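Local coordinates for Melibiose/raffinose/stachyose-binding protein MelE (Bacillus subtilis subsp. subtilis str. 168, PDB 4R6H) that binds melibiose, raffinose and stachyose as the solute-binding component of the MelEDC-MsmX ABC transporter, which imports these sugars, at residues Y189-F194 with L387-Q392; A195-Q200 with T229-I234; N381-V386 with Q406-E411. One frame throughout, in Å; residues are numbered along the deposited sequence.

Contact 1: residues Y189-F194 with L387-Q392; sequences YDKSSF and LGTVGQ
T389 OG1 is met by the ammonium of K191, which reaches it from across the contact, and bonds to the carbonyl oxygen of D385, one turn earlier on its own helix. The modelled separation of K191 NZ and T389 OG1, 2.5 Å, is very short for such a bond, and the exact length is doubtful. This contact lies in the helical layer of one lobe of the two-lobed solute-binding protein fold, where the start of helix 192-206 meets helix 383-395. K191 CG sits between the backbone N and the carbonyl carbon (chi1 67°), and a further bend at chi3 lays the chain beside T389, both side chains pointing the same way.

Two glycines let the backbones come this close, with K191 CA and G388 CA 4.4 Å apart. K191 O lies 3.2 Å from G388 CA, where any side chain would collide with it; at G391 a side chain would run into F194 CB. The F194 ring instead lies against this bare stretch of helix, with G391 O 3.9 Å above the plane and over its centre, while F186 meets the ring from elsewhere in the lobe. Beyond it, the extended Q392 side chain spans to the loop before the helix: its NE2 donates to G188 O and also lies 3.0 Å from Y189 O. Its amide carbon packs beside K191 CB.

At the helix start, D190 caps the incoming turn, and its OD2 forms a salt bridge to K253. The capping bond runs from S192 N to D190 OD1 over 2.9 Å and meets the carboxylate from above, 43° out of its plane.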
ATOM      1  N   TYR A 189      17.904   7.591  -1.512  1.00 18.66           N
ATOM      2  CA  TYR A 189      18.113   8.008  -2.891  1.00 19.42           C
ATOM      3  C   TYR A 189      16.796   8.166  -3.626  1.00 19.46           C
ATOM      4  O   TYR A 189      16.628   9.074  -4.521  1.00 22.46           O
ATOM      5  CB  TYR A 189      19.018   7.006  -3.627  1.00 19.84           C
ATOM      6  CG  TYR A 189      19.435   7.481  -4.989  1.00 20.26           C
ATOM      7  CD1 TYR A 189      20.589   8.229  -5.126  1.00 23.26           C
ATOM      8  CD2 TYR A 189      18.681   7.186  -6.095  1.00 23.28           C
ATOM      9  CE1 TYR A 189      20.989   8.674  -6.375  1.00 23.37           C
ATOM     10  CE2 TYR A 189      19.065   7.615  -7.374  1.00 28.27           C
ATOM     11  CZ  TYR A 189      20.225   8.380  -7.490  1.00 27.25           C
ATOM     12  OH  TYR A 189      20.632   8.824  -8.745  1.00 33.47           O
ATOM     13  N   ASP A 190      15.829   7.288  -3.311  1.00 19.19           N
ATOM     14  CA  ASP A 190      14.485   7.300  -3.902  1.00 19.21           C
ATOM     15  C   ASP A 190      13.590   8.068  -2.931  1.00 21.52           C
ATOM     16  O   ASP A 190      13.386   7.645  -1.789  1.00 20.30           O
ATOM     17  CB  ASP A 190      13.967   5.884  -4.108  1.00 22.00           C
ATOM     18  CG  ASP A 190      12.613   5.817  -4.836  1.00 30.53           C
ATOM     19  OD1 ASP A 190      11.844   6.808  -4.880  1.00 25.32           O
ATOM     20  OD2 ASP A 190      12.281   4.743  -5.395  1.00 33.99           O
ATOM     21  N   LYS A 191      13.053   9.184  -3.398  1.00 21.68           N
ATOM     22  CA  LYS A 191      12.216  10.012  -2.509  1.00 24.80           C
ATOM     23  C   LYS A 191      11.017   9.256  -1.975  1.00 22.34           C
ATOM     24  O   LYS A 191      10.539   9.589  -0.871  1.00 21.95           O
ATOM     25  CB  LYS A 191      11.752  11.298  -3.232  1.00 28.88           C
ATOM     26  CG  LYS A 191      10.794  11.096  -4.375  1.00 32.99           C
ATOM     27  CD  LYS A 191      10.158  12.411  -4.850  1.00 42.84           C
ATOM     28  CE  LYS A 191      11.066  13.618  -4.656  1.00 47.29           C
ATOM     29  NZ  LYS A 191      10.577  14.852  -5.347  1.00 67.67           N
ATOM     30  N   SER A 192      10.530   8.258  -2.692  1.00 20.34           N
ATOM     31  CA  SER A 192       9.336   7.530  -2.252  1.00 20.88           C
ATOM     32  C   SER A 192       9.639   6.824  -0.899  1.00 19.03           C
ATOM     33  O   SER A 192       8.708   6.465  -0.155  1.00 21.60           O
ATOM     34  CB  SER A 192       8.856   6.532  -3.326  1.00 28.59           C
ATOM     35  OG  SER A 192       9.710   5.437  -3.337  1.00 35.85           O
ATOM     36  N   SER A 193      10.906   6.569  -0.585  1.00 18.07           N
ATOM     37  CA  SER A 193      11.252   5.957   0.719  1.00 16.31           C
ATOM     38  C   SER A 193      10.795   6.832   1.865  1.00 17.62           C
ATOM     39  O   SER A 193      10.338   6.341   2.912  1.00 18.64           O
ATOM     40  CB  SER A 193      12.756   5.699   0.792  1.00 19.93           C
ATOM     41  OG  SER A 193      13.099   4.794  -0.264  1.00 21.36           O
ATOM     42  N   PHE A 194      10.972   8.141   1.727  1.00 18.45           N
ATOM     43  CA  PHE A 194      10.502   9.048   2.775  1.00 17.87           C
ATOM     44  C   PHE A 194       9.013   9.288   2.694  1.00 18.17           C
ATOM     45  O   PHE A 194       8.324   9.439   3.715  1.00 19.28           O
ATOM     46  CB  PHE A 194      11.243  10.373   2.730  1.00 18.40           C
ATOM     47  CG  PHE A 194      12.722  10.231   2.944  1.00 17.61           C
ATOM     48  CD1 PHE A 194      13.199   9.827   4.184  1.00 20.81           C
ATOM     49  CD2 PHE A 194      13.640  10.488   1.922  1.00 18.38           C
ATOM     50  CE1 PHE A 194      14.557   9.688   4.401  1.00 20.24           C
ATOM     51  CE2 PHE A 194      14.993  10.355   2.136  1.00 18.41           C
ATOM     52  CZ  PHE A 194      15.455   9.940   3.366  1.00 21.36           C
ATOM     53  N   LEU A 387       5.449  14.716  -0.417  1.00 18.49           N
ATOM     54  CA  LEU A 387       5.927  14.092   0.855  1.00 19.82           C
ATOM     55  C   LEU A 387       7.352  13.527   0.685  1.00 21.13           C
ATOM     56  O   LEU A 387       8.189  13.631   1.558  1.00 19.24           O
ATOM     57  CB  LEU A 387       4.941  13.000   1.304  1.00 16.98           C
ATOM     58  CG  LEU A 387       3.553  13.477   1.745  1.00 22.45           C
ATOM     59  CD1 LEU A 387       2.644  12.268   1.893  1.00 23.31           C
ATOM     60  CD2 LEU A 387       3.600  14.308   3.018  1.00 23.33           C
ATOM     61  N   GLY A 388       7.595  12.888  -0.458  1.00 19.73           N
ATOM     62  CA  GLY A 388       8.911  12.343  -0.735  1.00 19.50           C
ATOM     63  C   GLY A 388       9.974  13.426  -0.818  1.00 20.90           C
ATOM     64  O   GLY A 388      11.037  13.309  -0.190  1.00 23.60           O
ATOM     65  N   THR A 389       9.632  14.491  -1.555  1.00 22.63           N
ATOM     66  CA  THR A 389      10.456  15.696  -1.720  1.00 29.62           C
ATOM     67  C   THR A 389      10.904  16.257  -0.383  1.00 23.89           C
ATOM     68  O   THR A 389      12.097  16.433  -0.130  1.00 24.04           O
ATOM     69  CB  THR A 389       9.691  16.839  -2.480  1.00 28.37           C
ATOM     70  OG1 THR A 389       9.580  16.532  -3.868  1.00 41.51           O
ATOM     71  CG2 THR A 389      10.343  18.167  -2.310  1.00 39.73           C
ATOM     72  N   VAL A 390       9.950  16.539   0.483  1.00 23.99           N
ATOM     73  CA  VAL A 390      10.289  17.228   1.726  1.00 23.51           C
ATOM     74  C   VAL A 390      11.118  16.321   2.633  1.00 21.79           C
ATOM     75  O   VAL A 390      12.025  16.768   3.339  1.00 21.43           O
ATOM     76  CB  VAL A 390       9.073  17.835   2.460  1.00 24.11           C
ATOM     77  CG1 VAL A 390       8.380  18.864   1.564  1.00 23.04           C
ATOM     78  CG2 VAL A 390       8.103  16.786   2.999  1.00 21.40           C
ATOM     79  N   GLY A 391      10.809  15.021   2.612  1.00 23.51           N
ATOM     80  CA  GLY A 391      11.598  14.113   3.401  1.00 22.20           C
ATOM     81  C   GLY A 391      13.025  14.010   2.921  1.00 21.48           C
ATOM     82  O   GLY A 391      13.959  13.978   3.716  1.00 21.40           O
ATOM     83  N   GLN A 392      13.220  14.004   1.594  1.00 20.02           N
ATOM     84  CA  GLN A 392      14.557  13.955   1.063  1.00 22.21           C
ATOM     85  C   GLN A 392      15.317  15.250   1.371  1.00 22.60           C
ATOM     86  O   GLN A 392      16.515  15.231   1.720  1.00 23.14           O
ATOM     87  CB  GLN A 392      14.473  13.729  -0.445  1.00 25.73           C
ATOM     88  CG  GLN A 392      15.637  12.996  -1.010  1.00 33.83           C
ATOM     89  CD  GLN A 392      15.386  12.621  -2.451  1.00 31.12           C
ATOM     90  OE1 GLN A 392      14.945  13.461  -3.264  1.00 25.99           O
ATOM     91  NE2 GLN A 392      15.650  11.367  -2.785  1.00 26.64           N
TER

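Contact 2: residues A195-Q200 with T229-I234; sequences AQYYDQ and TYLSEI
Y198 crosses from helix 195-200 to helix 229-234, ending at the hydroxyl of S232. Its CG stands anti to the carbonyl carbon (chi1 -79°), and CB already touches L387 of helix 383-395. Farther out the ring splits its contacts: CD1 packs 3.8 Å from L231 CB near the ring plane and CE1 lies between L231 CB and S232 OG, whereas on the opposite edge CD2 faces L387 O and CE2 rests on G391 CA and V390 CG2. One face carries Y197 CD2, offset toward the rim. At the tip, Y198 OH and S232 OG share a hydrogen bond of 2.8 Å, so each buried hydroxyl serves the other.

Y197 makes a second bridge. Its OH donates to L231 O over 2.7 Å, lying in the carbonyl plane on a lone pair at a C=O...donor angle of 126°. Y197 OH also lies 3.5 Å from I234 CB. A phenylalanine at Y197 would probably leave L231 O without this donor and open a small gap beside I234.

In this lobe of the two-lobed solute-binding fold, the two helix segments approach to 10.5 Å between axes and run at 135° to each other, so paired tyrosines fill the distance. Around them, helix 383-395 takes Y198 through V390 and L394, helix 401-420 covers S232 through P401 and I404, helix 163-177 packs on I234, and Q200 reaches G144 O of strand 141-148.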
ATOM      1  N   ALA A 195       8.459   9.303   1.482  1.00 17.63           N
ATOM      2  CA  ALA A 195       7.041   9.420   1.362  1.00 19.78           C
ATOM      3  C   ALA A 195       6.326   8.305   2.098  1.00 17.79           C
ATOM      4  O   ALA A 195       5.262   8.513   2.709  1.00 18.00           O
ATOM      5  CB  ALA A 195       6.595   9.491  -0.100  1.00 20.52           C
ATOM      6  N   GLN A 196       6.853   7.095   1.999  1.00 18.27           N
ATOM      7  CA  GLN A 196       6.221   5.960   2.650  1.00 16.62           C
ATOM      8  C   GLN A 196       6.146   6.158   4.184  1.00 17.45           C
ATOM      9  O   GLN A 196       5.152   5.806   4.835  1.00 18.63           O
ATOM     10  CB  GLN A 196       6.978   4.667   2.315  1.00 18.88           C
ATOM     11  CG  GLN A 196       6.296   3.452   2.892  1.00 21.18           C
ATOM     12  CD  GLN A 196       6.790   2.113   2.399  1.00 31.31           C
ATOM     13  OE1 GLN A 196       7.602   2.023   1.493  1.00 37.97           O
ATOM     14  NE2 GLN A 196       6.236   1.044   2.984  1.00 30.45           N
ATOM     15  N   TYR A 197       7.244   6.676   4.732  1.00 16.40           N
ATOM     16  CA  TYR A 197       7.304   6.988   6.162  1.00 18.62           C
ATOM     17  C   TYR A 197       6.190   7.978   6.542  1.00 17.41           C
ATOM     18  O   TYR A 197       5.412   7.765   7.492  1.00 17.46           O
ATOM     19  CB  TYR A 197       8.715   7.522   6.528  1.00 17.28           C
ATOM     20  CG  TYR A 197       8.742   8.272   7.827  1.00 17.61           C
ATOM     21  CD1 TYR A 197       8.783   7.596   9.056  1.00 20.56           C
ATOM     22  CD2 TYR A 197       8.640   9.644   7.830  1.00 16.91           C
ATOM     23  CE1 TYR A 197       8.743   8.311  10.261  1.00 20.61           C
ATOM     24  CE2 TYR A 197       8.585  10.359   9.013  1.00 18.60           C
ATOM     25  CZ  TYR A 197       8.684   9.690  10.219  1.00 19.49           C
ATOM     26  OH  TYR A 197       8.616  10.419  11.400  1.00 20.51           O
ATOM     27  N   TYR A 198       6.170   9.100   5.839  1.00 17.54           N
ATOM     28  CA  TYR A 198       5.167  10.120   6.135  1.00 18.90           C
ATOM     29  C   TYR A 198       3.756   9.591   5.968  1.00 18.67           C
ATOM     30  O   TYR A 198       2.881   9.846   6.797  1.00 17.89           O
ATOM     31  CB  TYR A 198       5.365  11.349   5.288  1.00 20.17           C
ATOM     32  CG  TYR A 198       6.459  12.316   5.702  1.00 19.51           C
ATOM     33  CD1 TYR A 198       6.406  13.004   6.916  1.00 20.86           C
ATOM     34  CD2 TYR A 198       7.482  12.657   4.829  1.00 21.89           C
ATOM     35  CE1 TYR A 198       7.377  13.942   7.266  1.00 20.68           C
ATOM     36  CE2 TYR A 198       8.430  13.595   5.169  1.00 23.92           C
ATOM     37  CZ  TYR A 198       8.362  14.258   6.374  1.00 22.77           C
ATOM     38  OH  TYR A 198       9.346  15.184   6.668  1.00 22.59           O
ATOM     39  N   ASP A 199       3.512   8.915   4.841  1.00 19.24           N
ATOM     40  CA  ASP A 199       2.172   8.452   4.517  1.00 17.45           C
ATOM     41  C   ASP A 199       1.658   7.452   5.548  1.00 18.64           C
ATOM     42  O   ASP A 199       0.505   7.578   6.039  1.00 17.89           O
ATOM     43  CB  ASP A 199       2.187   7.851   3.082  1.00 18.84           C
ATOM     44  CG  ASP A 199       0.852   7.878   2.396  1.00 30.26           C
ATOM     45  OD1 ASP A 199      -0.042   8.610   2.778  1.00 23.50           O
ATOM     46  OD2 ASP A 199       0.755   7.224   1.360  1.00 34.93           O
ATOM     47  N   GLN A 200       2.461   6.446   5.895  1.00 16.88           N
ATOM     48  CA  GLN A 200       2.011   5.447   6.830  1.00 15.70           C
ATOM     49  C   GLN A 200       1.762   6.057   8.205  1.00 17.70           C
ATOM     50  O   GLN A 200       0.741   5.782   8.803  1.00 17.19           O
ATOM     51  CB  GLN A 200       2.975   4.261   6.994  1.00 17.35           C
ATOM     52  CG  GLN A 200       2.908   3.243   5.895  1.00 24.75           C
ATOM     53  CD  GLN A 200       3.794   2.022   6.113  1.00 17.43           C
ATOM     54  OE1 GLN A 200       4.425   1.574   5.175  1.00 23.34           O
ATOM     55  NE2 GLN A 200       3.699   1.396   7.284  1.00 20.08           N
ATOM     56  N   THR A 229       3.845  18.554  11.784  1.00 17.75           N
ATOM     57  CA  THR A 229       5.259  18.783  12.044  1.00 18.90           C
ATOM     58  C   THR A 229       5.929  17.704  12.868  1.00 17.58           C
ATOM     59  O   THR A 229       7.131  17.410  12.689  1.00 18.46           O
ATOM     60  CB  THR A 229       5.447  20.173  12.743  1.00 20.24           C
ATOM     61  OG1 THR A 229       4.791  21.174  11.949  1.00 20.52           O
ATOM     62  CG2 THR A 229       6.872  20.534  12.938  1.00 23.47           C
ATOM     63  N   TYR A 230       5.122  17.146  13.758  1.00 18.63           N
ATOM     64  CA  TYR A 230       5.591  15.999  14.560  1.00 19.62           C
ATOM     65  C   TYR A 230       6.348  14.936  13.763  1.00 17.57           C
ATOM     66  O   TYR A 230       7.427  14.493  14.169  1.00 20.10           O
ATOM     67  CB  TYR A 230       4.395  15.365  15.269  1.00 19.14           C
ATOM     68  CG  TYR A 230       4.702  14.113  16.030  1.00 18.59           C
ATOM     69  CD1 TYR A 230       5.214  14.159  17.305  1.00 22.81           C
ATOM     70  CD2 TYR A 230       4.434  12.851  15.487  1.00 20.52           C
ATOM     71  CE1 TYR A 230       5.468  12.992  18.033  1.00 25.61           C
ATOM     72  CE2 TYR A 230       4.704  11.695  16.221  1.00 21.34           C
ATOM     73  CZ  TYR A 230       5.195  11.766  17.468  1.00 23.17           C
ATOM     74  OH  TYR A 230       5.461  10.594  18.144  1.00 23.91           O
ATOM     75  N   LEU A 231       5.812  14.575  12.595  1.00 19.33           N
ATOM     76  CA  LEU A 231       6.503  13.541  11.823  1.00 17.38           C
ATOM     77  C   LEU A 231       7.864  13.955  11.272  1.00 18.65           C
ATOM     78  O   LEU A 231       8.804  13.143  11.160  1.00 19.86           O
ATOM     79  CB  LEU A 231       5.622  13.034  10.674  1.00 18.78           C
ATOM     80  CG  LEU A 231       4.309  12.390  11.134  1.00 21.68           C
ATOM     81  CD1 LEU A 231       3.449  12.104   9.921  1.00 25.83           C
ATOM     82  CD2 LEU A 231       4.569  11.171  11.968  1.00 22.68           C
ATOM     83  N   SER A 232       7.983  15.238  10.949  1.00 19.18           N
ATOM     84  CA  SER A 232       9.271  15.735  10.515  1.00 18.86           C
ATOM     85  C   SER A 232      10.298  15.825  11.683  1.00 17.40           C
ATOM     86  O   SER A 232      11.497  15.567  11.494  1.00 19.68           O
ATOM     87  CB  SER A 232       9.107  17.102   9.865  1.00 20.18           C
ATOM     88  OG  SER A 232       8.429  16.976   8.598  1.00 20.05           O
ATOM     89  N   GLU A 233       9.783  16.201  12.848  1.00 18.55           N
ATOM     90  CA  GLU A 233      10.613  16.226  14.056  1.00 21.68           C
ATOM     91  C   GLU A 233      11.146  14.837  14.393  1.00 19.40           C
ATOM     92  O   GLU A 233      12.339  14.686  14.684  1.00 19.95           O
ATOM     93  CB  GLU A 233       9.882  16.854  15.226  1.00 20.30           C
ATOM     94  CG  GLU A 233       9.777  18.362  15.038  1.00 26.91           C
ATOM     95  CD  GLU A 233       8.826  18.983  15.993  1.00 33.35           C
ATOM     96  OE1 GLU A 233       7.737  18.429  16.185  1.00 41.32           O
ATOM     97  OE2 GLU A 233       9.186  20.010  16.559  1.00 40.85           O
ATOM     98  N   ILE A 234      10.277  13.838  14.319  1.00 18.98           N
ATOM     99  CA  ILE A 234      10.704  12.474  14.593  1.00 19.57           C
ATOM    100  C   ILE A 234      11.784  12.035  13.596  1.00 20.07           C
ATOM    101  O   ILE A 234      12.817  11.474  13.939  1.00 18.92           O
ATOM    102  CB  ILE A 234       9.513  11.513  14.563  1.00 19.06           C
ATOM    103  CG1 ILE A 234       8.555  11.736  15.745  1.00 21.21           C
ATOM    104  CG2 ILE A 234      10.059  10.076  14.584  1.00 20.47           C
ATOM    105  CD1 ILE A 234       9.203  11.593  17.127  1.00 22.63           C
TER

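Contact 3: residues N381-V386 with Q406-E411; sequences NGMWDV and QKLGRE
The E411 carboxylate turns one face to V386: the methyl CG2 stands almost directly over E411 CD, 3.9 Å away. Helices 383-395 and 401-420, which follow each other in the chain and run obliquely antiparallel, form a helical hairpin here, and the contact joins the start of the first arm to the middle of the second. The two oxygens of E411 are tied to charges on its own helix, OE1 in a salt bridge with R414 and OE2 in a long one, 3.9 Å, with K407 NZ. On the partner helix the W384 indole serves a different neighbour, packing against S192, A195 and D199 of helix 192-206.

No hydrogen bond spans the contact; apolar side chains and the aliphatic part of E411 fill the interface. V386 CG1, anti to the backbone N (chi1 178°), is thereby directed between two residues of the facing helix, 3.6 Å from L408 CD2 and 3.7 Å from E411 CG. The bend of E411 at chi2 (-80°) turns the carboxylate so that its face meets V386 CG2.

One turn earlier M383 comes in at a slant. Its chain is bent at both chi2 and chi3, which brings SD to 4.0 Å from E411 CB and curls the terminal methyl toward L408. W225, Y412 and L415 also touch M383. G382 forms the N-cap of this first arm with a positive phi of 112°, a conformation in which a side chain would press against the carbonyl oxygen of N381. At the tip of its side chain, M383 CE rests 3.8 Å from L408 O and 4.2 Å from L408 CD2.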
ATOM      1  N   ASN A 381      -4.498  14.640  -5.133  1.00 30.49           N
ATOM      2  CA  ASN A 381      -3.586  13.927  -5.978  1.00 28.01           C
ATOM      3  C   ASN A 381      -2.368  14.777  -6.279  1.00 26.59           C
ATOM      4  O   ASN A 381      -2.494  15.966  -6.608  1.00 30.55           O
ATOM      5  CB  ASN A 381      -4.320  13.549  -7.280  1.00 37.03           C
ATOM      6  CG  ASN A 381      -3.521  12.612  -8.159  1.00 49.46           C
ATOM      7  OD1 ASN A 381      -2.737  11.790  -7.684  1.00 41.91           O
ATOM      8  ND2 ASN A 381      -3.744  12.716  -9.456  1.00 39.17           N
ATOM      9  N   GLY A 382      -1.178  14.174  -6.151  1.00 26.59           N
ATOM     10  CA  GLY A 382       0.068  14.881  -6.301  1.00 25.76           C
ATOM     11  C   GLY A 382       0.855  15.007  -4.997  1.00 24.89           C
ATOM     12  O   GLY A 382       2.026  15.325  -5.028  1.00 24.34           O
ATOM     13  N   MET A 383       0.210  14.771  -3.858  1.00 22.82           N
ATOM     14  CA  MET A 383       0.894  15.002  -2.562  1.00 22.51           C
ATOM     15  C   MET A 383       1.929  13.916  -2.224  1.00 22.11           C
ATOM     16  O   MET A 383       2.846  14.155  -1.458  1.00 21.57           O
ATOM     17  CB  MET A 383      -0.112  15.152  -1.418  1.00 24.12           C
ATOM     18  CG  MET A 383      -0.805  16.500  -1.383  1.00 25.81           C
ATOM     19  SD  MET A 383       0.249  17.926  -1.038  1.00 25.76           S
ATOM     20  CE  MET A 383       0.544  17.711   0.742  1.00 22.96           C
ATOM     21  N   TRP A 384       1.807  12.735  -2.820  1.00 22.83           N
ATOM     22  CA  TRP A 384       2.803  11.670  -2.604  1.00 19.90           C
ATOM     23  C   TRP A 384       4.194  12.128  -2.958  1.00 20.20           C
ATOM     24  O   TRP A 384       5.138  11.969  -2.201  1.00 20.67           O
ATOM     25  CB  TRP A 384       2.423  10.412  -3.380  1.00 22.17           C
ATOM     26  CG  TRP A 384       3.460   9.342  -3.395  1.00 25.68           C
ATOM     27  CD1 TRP A 384       4.386   9.080  -4.392  1.00 28.21           C
ATOM     28  CD2 TRP A 384       3.720   8.392  -2.355  1.00 20.20           C
ATOM     29  NE1 TRP A 384       5.159   7.989  -4.045  1.00 27.09           N
ATOM     30  CE2 TRP A 384       4.762   7.534  -2.817  1.00 21.10           C
ATOM     31  CE3 TRP A 384       3.110   8.108  -1.138  1.00 20.21           C
ATOM     32  CZ2 TRP A 384       5.250   6.467  -2.042  1.00 22.23           C
ATOM     33  CZ3 TRP A 384       3.574   7.060  -0.387  1.00 20.88           C
ATOM     34  CH2 TRP A 384       4.636   6.239  -0.846  1.00 22.52           C
ATOM     35  N   ASP A 385       4.332  12.740  -4.135  1.00 23.59           N
ATOM     36  CA  ASP A 385       5.634  13.212  -4.558  0.50 24.07           C
ATOM     37  C   ASP A 385       6.156  14.330  -3.637  1.00 20.25           C
ATOM     38  O   ASP A 385       7.330  14.382  -3.362  1.00 23.88           O
ATOM     39  CB  ASP A 385       5.599  13.671  -6.024  0.50 28.87           C
ATOM     40  CG  ASP A 385       5.738  12.511  -7.026  0.50 37.06           C
ATOM     41  OD1 ASP A 385       6.158  11.392  -6.663  0.50 28.31           O
ATOM     42  OD2 ASP A 385       5.437  12.735  -8.210  0.50 43.20           O
ATOM     43  N   VAL A 386       5.256  15.195  -3.177  1.00 24.46           N
ATOM     44  CA  VAL A 386       5.625  16.293  -2.305  1.00 21.01           C
ATOM     45  C   VAL A 386       6.123  15.737  -0.960  1.00 19.86           C
ATOM     46  O   VAL A 386       7.123  16.181  -0.439  1.00 21.74           O
ATOM     47  CB  VAL A 386       4.441  17.220  -2.038  1.00 24.33           C
ATOM     48  CG1 VAL A 386       4.862  18.332  -1.086  1.00 31.75           C
ATOM     49  CG2 VAL A 386       3.949  17.839  -3.348  1.00 30.34           C
ATOM     50  N   GLN A 406       5.127  24.236   6.382  1.00 30.95           N
ATOM     51  CA  GLN A 406       4.626  25.367   5.625  1.00 30.78           C
ATOM     52  C   GLN A 406       4.562  25.049   4.128  1.00 31.60           C
ATOM     53  O   GLN A 406       3.553  25.333   3.459  1.00 29.30           O
ATOM     54  CB  GLN A 406       5.473  26.590   5.918  1.00 35.24           C
ATOM     55  CG  GLN A 406       5.287  27.033   7.362  1.00 49.02           C
ATOM     56  CD  GLN A 406       6.047  28.294   7.687  1.00 94.63           C
ATOM     57  OE1 GLN A 406       5.469  29.288   8.124  1.00118.67           O
ATOM     58  NE2 GLN A 406       7.354  28.262   7.470  1.00 52.18           N
ATOM     59  N   LYS A 407       5.608  24.414   3.617  1.00 31.26           N
ATOM     60  CA  LYS A 407       5.583  23.938   2.227  1.00 26.53           C
ATOM     61  C   LYS A 407       4.468  22.948   1.941  1.00 26.46           C
ATOM     62  O   LYS A 407       3.790  23.003   0.903  1.00 22.62           O
ATOM     63  CB  LYS A 407       6.923  23.324   1.905  1.00 23.45           C
ATOM     64  CG  LYS A 407       7.036  22.680   0.521  1.00 31.28           C
ATOM     65  CD  LYS A 407       7.304  23.715  -0.563  1.00 58.41           C
ATOM     66  CE  LYS A 407       7.370  23.108  -1.965  1.00 67.19           C
ATOM     67  NZ  LYS A 407       8.410  22.048  -2.105  1.00 80.91           N
ATOM     68  N   LEU A 408       4.250  22.001   2.853  1.00 21.68           N
ATOM     69  CA  LEU A 408       3.195  21.065   2.635  1.00 21.71           C
ATOM     70  C   LEU A 408       1.836  21.751   2.500  1.00 23.36           C
ATOM     71  O   LEU A 408       1.033  21.340   1.695  1.00 24.00           O
ATOM     72  CB  LEU A 408       3.162  19.968   3.714  1.00 23.15           C
ATOM     73  CG  LEU A 408       4.379  19.033   3.624  1.00 23.21           C
ATOM     74  CD1 LEU A 408       4.492  18.279   4.959  1.00 25.39           C
ATOM     75  CD2 LEU A 408       4.318  18.045   2.479  1.00 28.70           C
ATOM     76  N   GLY A 409       1.577  22.732   3.377  1.00 24.55           N
ATOM     77  CA  GLY A 409       0.311  23.454   3.376  1.00 25.26           C
ATOM     78  C   GLY A 409       0.104  24.180   2.060  1.00 28.75           C
ATOM     79  O   GLY A 409      -0.987  24.205   1.523  1.00 27.64           O
ATOM     80  N   ARG A 410       1.175  24.775   1.563  1.00 25.01           N
ATOM     81  CA  ARG A 410       1.092  25.500   0.288  1.00 26.47           C
ATOM     82  C   ARG A 410       0.771  24.540  -0.859  1.00 27.99           C
ATOM     83  O   ARG A 410      -0.100  24.814  -1.678  1.00 27.88           O
ATOM     84  CB  ARG A 410       2.406  26.238  -0.006  1.00 30.74           C
ATOM     85  CG  ARG A 410       2.682  27.442   0.880  1.00 32.29           C
ATOM     86  CD  ARG A 410       3.834  28.298   0.350  1.00 35.81           C
ATOM     87  NE  ARG A 410       5.155  27.655   0.423  1.00 35.43           N
ATOM     88  CZ  ARG A 410       5.967  27.656   1.495  1.00 39.91           C
ATOM     89  NH1 ARG A 410       5.626  28.240   2.638  1.00 45.78           N
ATOM     90  NH2 ARG A 410       7.140  27.050   1.431  1.00 39.38           N
ATOM     91  N   GLU A 411       1.462  23.403  -0.923  1.00 24.20           N
ATOM     92  CA  GLU A 411       1.181  22.415  -1.963  1.00 25.68           C
ATOM     93  C   GLU A 411      -0.216  21.792  -1.857  1.00 27.87           C
ATOM     94  O   GLU A 411      -0.879  21.523  -2.859  1.00 27.48           O
ATOM     95  CB  GLU A 411       2.211  21.289  -1.846  1.00 25.30           C
ATOM     96  CG  GLU A 411       3.628  21.688  -2.182  1.00 26.20           C
ATOM     97  CD  GLU A 411       3.875  21.740  -3.681  1.00 48.58           C
ATOM     98  OE1 GLU A 411       2.933  21.486  -4.469  1.00 43.29           O
ATOM     99  OE2 GLU A 411       5.017  22.025  -4.071  1.00 47.19           O
TER

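In the fold
Following the chain from the N terminus, residues 189-194 open contact 1 as helix 192-206 begins, and the same helix continues directly into the first segment of contact 2. Contact 2 closes first, at helix 229-240 after 28 intervening residues, and so lies within the much longer 192-residue loop that contact 1 closes. Contact 3 opens at 381-386, just before contact 1 closes at 387-392, and closes at 406-411; contacts 1 and 3 therefore cross, sharing helix 383-395, while contacts 2 and 3 follow in series. Helix 383-395 thus lies between helices 192-206 and 401-420, L387 and V390 touching both Y198 and L408, which joins distant parts of the sequence in one lobe.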